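Local coordinates for protein alcohol oxidase (Myceliophthora thermophila, PDB 6F74) that probably oxidises an alcohol-type substrate with a bound FAD cofactor and molecular oxygen, as expected of a VAO-type flavoprotein oxidase, at residues Leu142-Gln147 with Gly169-Trp174; Glu456-Lys461 with Ala528-Leu533. One frame throughout, in Å; residues are numbered along the deposited sequence.

Contact 1 (Leu142-Gln147 with Gly169-Trp174); sequences LNFAKQ and GGLELW
L171 meets F144 and A145 through a single methyl, its CD2, in a purely apolar contact that buries 108 Å² and has no hydrogen bond across it. The closest approach is 3.9 Å, from L171 CD2 to F144 CD1; the methyl comes at the ring obliquely, and the two side chains cross at about a right angle. The same CD2 reaches A145 CB at 4.4 Å, so it sits beside both the ring and the methyl of the next residue. F144 swings its CG anti to the backbone N (chi1 -174°), beside its own carbonyl carbon, which brings the CD1 side of the ring to L171. Aromatic partners occupy more of that ring: F48 stacks on it, while W45 and H148 meet it with planes inclined at about 45°.

The fold here is a beta-alpha-beta crossover in the FAD-binding domain. Helix 135-147 leads from strand 128-131 to strand 152-155 and covers strand 171-174, which lies between them; T141 and I138 of the same helix continue the packing on L171 and L173.

Backbone bonds hold the strand on both sides, L171 with R151 and V153, E172 with Y128 and V130. Polar groups keep to other directions: E172 OE2 forms a salt bridge with R98 NH2, and K146 NZ bonds to A268 O. Within the helix, Q147 N donates to N143 O at 2.8 Å.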
loop_
_atom_site.group_PDB
_atom_site.type_symbol
_atom_site.label_atom_id
_atom_site.label_comp_id
_atom_site.label_asym_id
_atom_site.label_seq_id
_atom_site.Cartn_x
_atom_site.Cartn_y
_atom_site.Cartn_z
ATOM N N LEU A 142 22.894 8.415 4.980
ATOM C CA LEU A 142 23.376 7.297 4.203
ATOM C C LEU A 142 24.813 6.968 4.607
ATOM O O LEU A 142 25.093 5.829 5.006
ATOM C CB LEU A 142 23.299 7.584 2.706
ATOM C CG LEU A 142 23.909 6.548 1.747
ATOM C CD1 LEU A 142 23.269 5.174 1.894
ATOM C CD2 LEU A 142 23.794 7.012 0.320
ATOM N N ASN A 143 25.695 7.965 4.526
ATOM C CA ASN A 143 27.115 7.763 4.808
ATOM C C ASN A 143 27.383 7.251 6.232
ATOM O O ASN A 143 28.183 6.334 6.417
ATOM C CB ASN A 143 27.925 9.060 4.557
ATOM C CG ASN A 143 28.082 9.403 3.082
ATOM O OD1 ASN A 143 27.695 8.641 2.216
ATOM N ND2 ASN A 143 28.679 10.565 2.791
ATOM N N PHE A 144 26.731 7.844 7.218
ATOM C CA PHE A 144 26.879 7.415 8.615
ATOM C C PHE A 144 26.437 5.940 8.797
ATOM O O PHE A 144 27.100 5.192 9.484
ATOM C CB PHE A 144 26.113 8.372 9.560
ATOM C CG PHE A 144 26.327 8.109 11.025
ATOM C CD1 PHE A 144 25.626 7.078 11.674
ATOM C CD2 PHE A 144 27.205 8.878 11.766
ATOM C CE1 PHE A 144 25.800 6.837 13.014
ATOM C CE2 PHE A 144 27.399 8.633 13.111
ATOM C CZ PHE A 144 26.688 7.612 13.740
ATOM N N ALA A 145 25.335 5.529 8.171
ATOM C CA ALA A 145 24.831 4.141 8.281
ATOM C C ALA A 145 25.858 3.158 7.763
ATOM O O ALA A 145 26.165 2.151 8.407
ATOM C CB ALA A 145 23.545 3.976 7.492
ATOM N N LYS A 146 26.383 3.465 6.575
ATOM C CA LYS A 146 27.407 2.638 5.939
ATOM C C LYS A 146 28.706 2.657 6.747
ATOM O O LYS A 146 29.315 1.632 6.958
ATOM C CB LYS A 146 27.700 3.121 4.502
ATOM C CG LYS A 146 26.558 3.006 3.510
ATOM C CD LYS A 146 27.039 3.210 2.078
ATOM C CE LYS A 146 27.561 4.607 1.814
ATOM N NZ LYS A 146 28.071 4.758 0.443
ATOM N N GLN A 147 29.110 3.824 7.216
ATOM C CA GLN A 147 30.344 3.947 7.976
ATOM C C GLN A 147 30.317 3.122 9.271
ATOM O O GLN A 147 31.303 2.409 9.562
ATOM C CB GLN A 147 30.627 5.401 8.323
ATOM C CG GLN A 147 32.011 5.591 8.962
ATOM C CD GLN A 147 32.283 6.991 9.364
ATOM O OE1 GLN A 147 31.508 7.886 9.078
ATOM N NE2 GLN A 147 33.425 7.202 9.995
ATOM N N GLY A 169 16.933 -2.188 15.514
ATOM C CA GLY A 169 18.239 -1.594 15.734
ATOM C C GLY A 169 18.694 -0.664 14.593
ATOM O O GLY A 169 19.887 -0.478 14.396
ATOM N N GLY A 170 17.732 -0.117 13.878
ATOM C CA GLY A 170 17.987 0.601 12.650
ATOM C C GLY A 170 18.201 2.077 12.842
ATOM O O GLY A 170 17.855 2.636 13.880
ATOM N N LEU A 171 18.772 2.704 11.824
ATOM C CA LEU A 171 18.822 4.160 11.702
ATOM C C LEU A 171 17.833 4.521 10.613
ATOM O O LEU A 171 18.014 4.128 9.452
ATOM C CB LEU A 171 20.229 4.622 11.347
ATOM C CG LEU A 171 20.443 6.098 11.004
ATOM C CD1 LEU A 171 19.918 7.042 12.102
ATOM C CD2 LEU A 171 21.914 6.352 10.777
ATOM N N GLU A 172 16.772 5.243 10.972
ATOM C CA GLU A 172 15.756 5.613 9.999
ATOM C C GLU A 172 16.108 6.903 9.235
ATOM O O GLU A 172 16.353 7.939 9.826
ATOM C CB GLU A 172 14.398 5.755 10.668
ATOM C CG GLU A 172 13.254 5.994 9.696
ATOM C CD GLU A 172 11.936 6.201 10.384
ATOM O OE1 GLU A 172 11.720 7.309 10.868
ATOM O OE2 GLU A 172 11.097 5.267 10.401
ATOM N N LEU A 173 16.130 6.815 7.912
ATOM C CA LEU A 173 16.081 7.981 7.061
ATOM C C LEU A 173 14.630 8.357 6.903
ATOM O O LEU A 173 13.904 7.745 6.090
ATOM C CB LEU A 173 16.716 7.672 5.706
ATOM C CG LEU A 173 16.654 8.814 4.682
ATOM C CD1 LEU A 173 17.453 10.023 5.141
ATOM C CD2 LEU A 173 17.160 8.277 3.367
ATOM N N TRP A 174 14.195 9.342 7.682
ATOM C CA TRP A 174 12.801 9.839 7.632
ATOM C C TRP A 174 12.683 11.013 6.649
ATOM O O TRP A 174 13.261 12.079 6.855
ATOM C CB TRP A 174 12.387 10.266 9.033
ATOM C CG TRP A 174 10.930 10.539 9.236
ATOM C CD1 TRP A 174 9.863 9.941 8.594
ATOM C CD2 TRP A 174 10.369 11.459 10.162
ATOM N NE1 TRP A 174 8.679 10.457 9.072
ATOM C CE2 TRP A 174 8.960 11.385 10.039
ATOM C CE3 TRP A 174 10.915 12.329 11.103
ATOM C CZ2 TRP A 174 8.093 12.152 10.827
ATOM C CZ3 TRP A 174 10.054 13.105 11.886
ATOM C CH2 TRP A 174 8.654 13.006 11.733
#

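Contact 2 (Glu456-Lys461 with Ala528-Leu533); sequences EVVAGK and AALKKL
V457 and V458 meet A529 and L530 without a flat group between them: no ring, amide or carboxylate offers a face or an edge here, and all the touching atoms are aliphatic carbons. Two helices, 448-458 and 512-533, lie side by side on the large seven-stranded antiparallel sheet of this domain, a fold consistent with the substrate or cap domain of VAO-type oxidases. V458 touches S502 and L530 touches M500, both on strand 498-503, so the sheet underlies the pair.

The outer half is small against small. V457 CG1 comes within 3.6 Å of A529 CB, and V457 CB lies 3.8 Å from the same methyl; the backbones draw together here, CA of V457 to CA of A529 being 6.6 Å. CG1 stands anti to the V457 backbone N (chi1 177°), which turns it onto the alanine. V457 also packs on V525, one turn earlier on helix 512-533.

Deeper in, V458 and L530 cross at about a right angle, V458 CG1 resting on L530 CD2 at 3.8 Å and on L530 CG at 3.9 Å. Charged side chains of both segments pair away from this strip: E456 forms salt bridges to R452 and R357, K531 to D548. Just past the valines the chain turns off at G460 with positive phi (81°), its N donating to V457 O at 3.1 Å.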
loop_
_atom_site.group_PDB
_atom_site.type_symbol
_atom_site.label_atom_id
_atom_site.label_comp_id
_atom_site.label_asym_id
_atom_site.label_seq_id
_atom_site.Cartn_x
_atom_site.Cartn_y
_atom_site.Cartn_z
ATOM N N GLU A 456 -16.810 -19.173 -0.777
ATOM C CA GLU A 456 -17.134 -19.877 0.459
ATOM C C GLU A 456 -15.965 -19.859 1.431
ATOM O O GLU A 456 -16.138 -19.504 2.579
ATOM C CB GLU A 456 -17.561 -21.333 0.184
ATOM C CG GLU A 456 -18.094 -22.103 1.387
ATOM C CD GLU A 456 -19.299 -21.440 2.028
ATOM O OE1 GLU A 456 -20.180 -20.869 1.316
ATOM O OE2 GLU A 456 -19.335 -21.420 3.276
ATOM N N VAL A 457 -14.781 -20.223 0.954
ATOM C CA VAL A 457 -13.561 -20.203 1.787
ATOM C C VAL A 457 -13.130 -18.805 2.272
ATOM O O VAL A 457 -12.884 -18.633 3.456
ATOM C CB VAL A 457 -12.362 -20.887 1.089
ATOM C CG1 VAL A 457 -11.092 -20.786 1.953
ATOM C CG2 VAL A 457 -12.669 -22.348 0.810
ATOM N N VAL A 458 -13.007 -17.830 1.365
ATOM C CA VAL A 458 -12.588 -16.463 1.778
ATOM C C VAL A 458 -13.642 -15.719 2.644
ATOM O O VAL A 458 -13.283 -14.814 3.403
ATOM C CB VAL A 458 -12.080 -15.554 0.616
ATOM C CG1 VAL A 458 -10.934 -16.204 -0.108
ATOM C CG2 VAL A 458 -13.193 -15.186 -0.347
ATOM N N ALA A 459 -14.919 -16.106 2.547
ATOM C CA ALA A 459 -15.955 -15.609 3.465
ATOM C C ALA A 459 -15.610 -15.868 4.941
ATOM O O ALA A 459 -16.022 -15.154 5.856
ATOM C CB ALA A 459 -17.304 -16.241 3.120
ATOM N N GLY A 460 -14.853 -16.937 5.159
ATOM C CA GLY A 460 -14.344 -17.222 6.488
ATOM C C GLY A 460 -15.374 -17.897 7.342
ATOM O O GLY A 460 -16.499 -18.184 6.905
ATOM N N LYS A 461 -14.969 -18.114 8.585
ATOM C CA LYS A 461 -15.775 -18.797 9.568
ATOM C C LYS A 461 -16.761 -17.764 10.127
ATOM O O LYS A 461 -16.355 -16.667 10.567
ATOM C CB LYS A 461 -14.888 -19.332 10.698
ATOM C CG LYS A 461 -13.577 -20.018 10.266
ATOM C CD LYS A 461 -13.068 -21.007 11.330
ATOM C CE LYS A 461 -11.859 -21.762 10.803
ATOM N NZ LYS A 461 -11.060 -22.416 11.890
ATOM N N ALA A 528 -4.646 -19.643 -0.252
ATOM C CA ALA A 528 -4.672 -20.905 -0.984
ATOM C C ALA A 528 -5.910 -21.079 -1.851
ATOM O O ALA A 528 -5.817 -21.638 -2.946
ATOM C CB ALA A 528 -4.562 -22.088 -0.014
ATOM N N ALA A 529 -7.060 -20.637 -1.352
ATOM C CA ALA A 529 -8.298 -20.705 -2.115
ATOM C C ALA A 529 -8.206 -19.740 -3.291
ATOM O O ALA A 529 -8.621 -20.073 -4.406
ATOM C CB ALA A 529 -9.476 -20.340 -1.248
ATOM N N LEU A 530 -7.660 -18.547 -3.033
ATOM C CA LEU A 530 -7.532 -17.537 -4.082
ATOM C C LEU A 530 -6.578 -17.975 -5.176
ATOM O O LEU A 530 -6.831 -17.695 -6.358
ATOM C CB LEU A 530 -7.088 -16.199 -3.509
ATOM C CG LEU A 530 -8.090 -15.447 -2.639
ATOM C CD1 LEU A 530 -7.477 -14.166 -2.093
ATOM C CD2 LEU A 530 -9.404 -15.160 -3.380
ATOM N N LYS A 531 -5.498 -18.665 -4.789
ATOM C CA LYS A 531 -4.544 -19.225 -5.745
ATOM C C LYS A 531 -5.138 -20.316 -6.563
ATOM O O LYS A 531 -4.894 -20.372 -7.771
ATOM C CB LYS A 531 -3.260 -19.727 -5.052
ATOM C CG LYS A 531 -2.359 -18.586 -4.637
ATOM C CD LYS A 531 -0.959 -18.987 -4.203
ATOM C CE LYS A 531 -0.236 -17.764 -3.641
ATOM N NZ LYS A 531 1.182 -17.982 -3.197
ATOM N N LYS A 532 -5.917 -21.196 -5.922
ATOM C CA LYS A 532 -6.631 -22.246 -6.640
ATOM C C LYS A 532 -7.615 -21.679 -7.649
ATOM O O LYS A 532 -7.739 -22.210 -8.758
ATOM C CB LYS A 532 -7.364 -23.177 -5.671
ATOM C CG LYS A 532 -8.058 -24.358 -6.365
ATOM C CD LYS A 532 -8.565 -25.379 -5.348
ATOM C CE LYS A 532 -9.341 -26.476 -6.021
ATOM N NZ LYS A 532 -10.228 -27.153 -5.038
ATOM N N LEU A 533 -8.329 -20.625 -7.273
ATOM C CA LEU A 533 -9.188 -19.910 -8.213
ATOM C C LEU A 533 -8.424 -19.317 -9.390
ATOM O O LEU A 533 -8.823 -19.526 -10.540
ATOM C CB LEU A 533 -9.913 -18.781 -7.513
ATOM C CG LEU A 533 -10.869 -17.934 -8.368
ATOM C CD1 LEU A 533 -11.976 -18.794 -8.962
ATOM C CD2 LEU A 533 -11.417 -16.818 -7.484
#

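Both contacts are apolar and lack hydrogen bonds across them, but they share no helix or strand and sit on opposite sides of the chain's centre, their centres 41 Å apart. Contact 1 joins a helix to a strand inside the FAD-binding domain, with all touching residues buried and an aromatic cluster around it. Contact 2 joins two helices over another sheet; it is buried beside the strands and partly exposed at its outer edge. Aliphatic side chains take the place of the ring there, and charged residues of both segments pair with partners outside the contact. L171 is about 13 Å from FAD, side chain to ligand, while the side chain of L530 is about 10 Å from that of FAD-binding Y540.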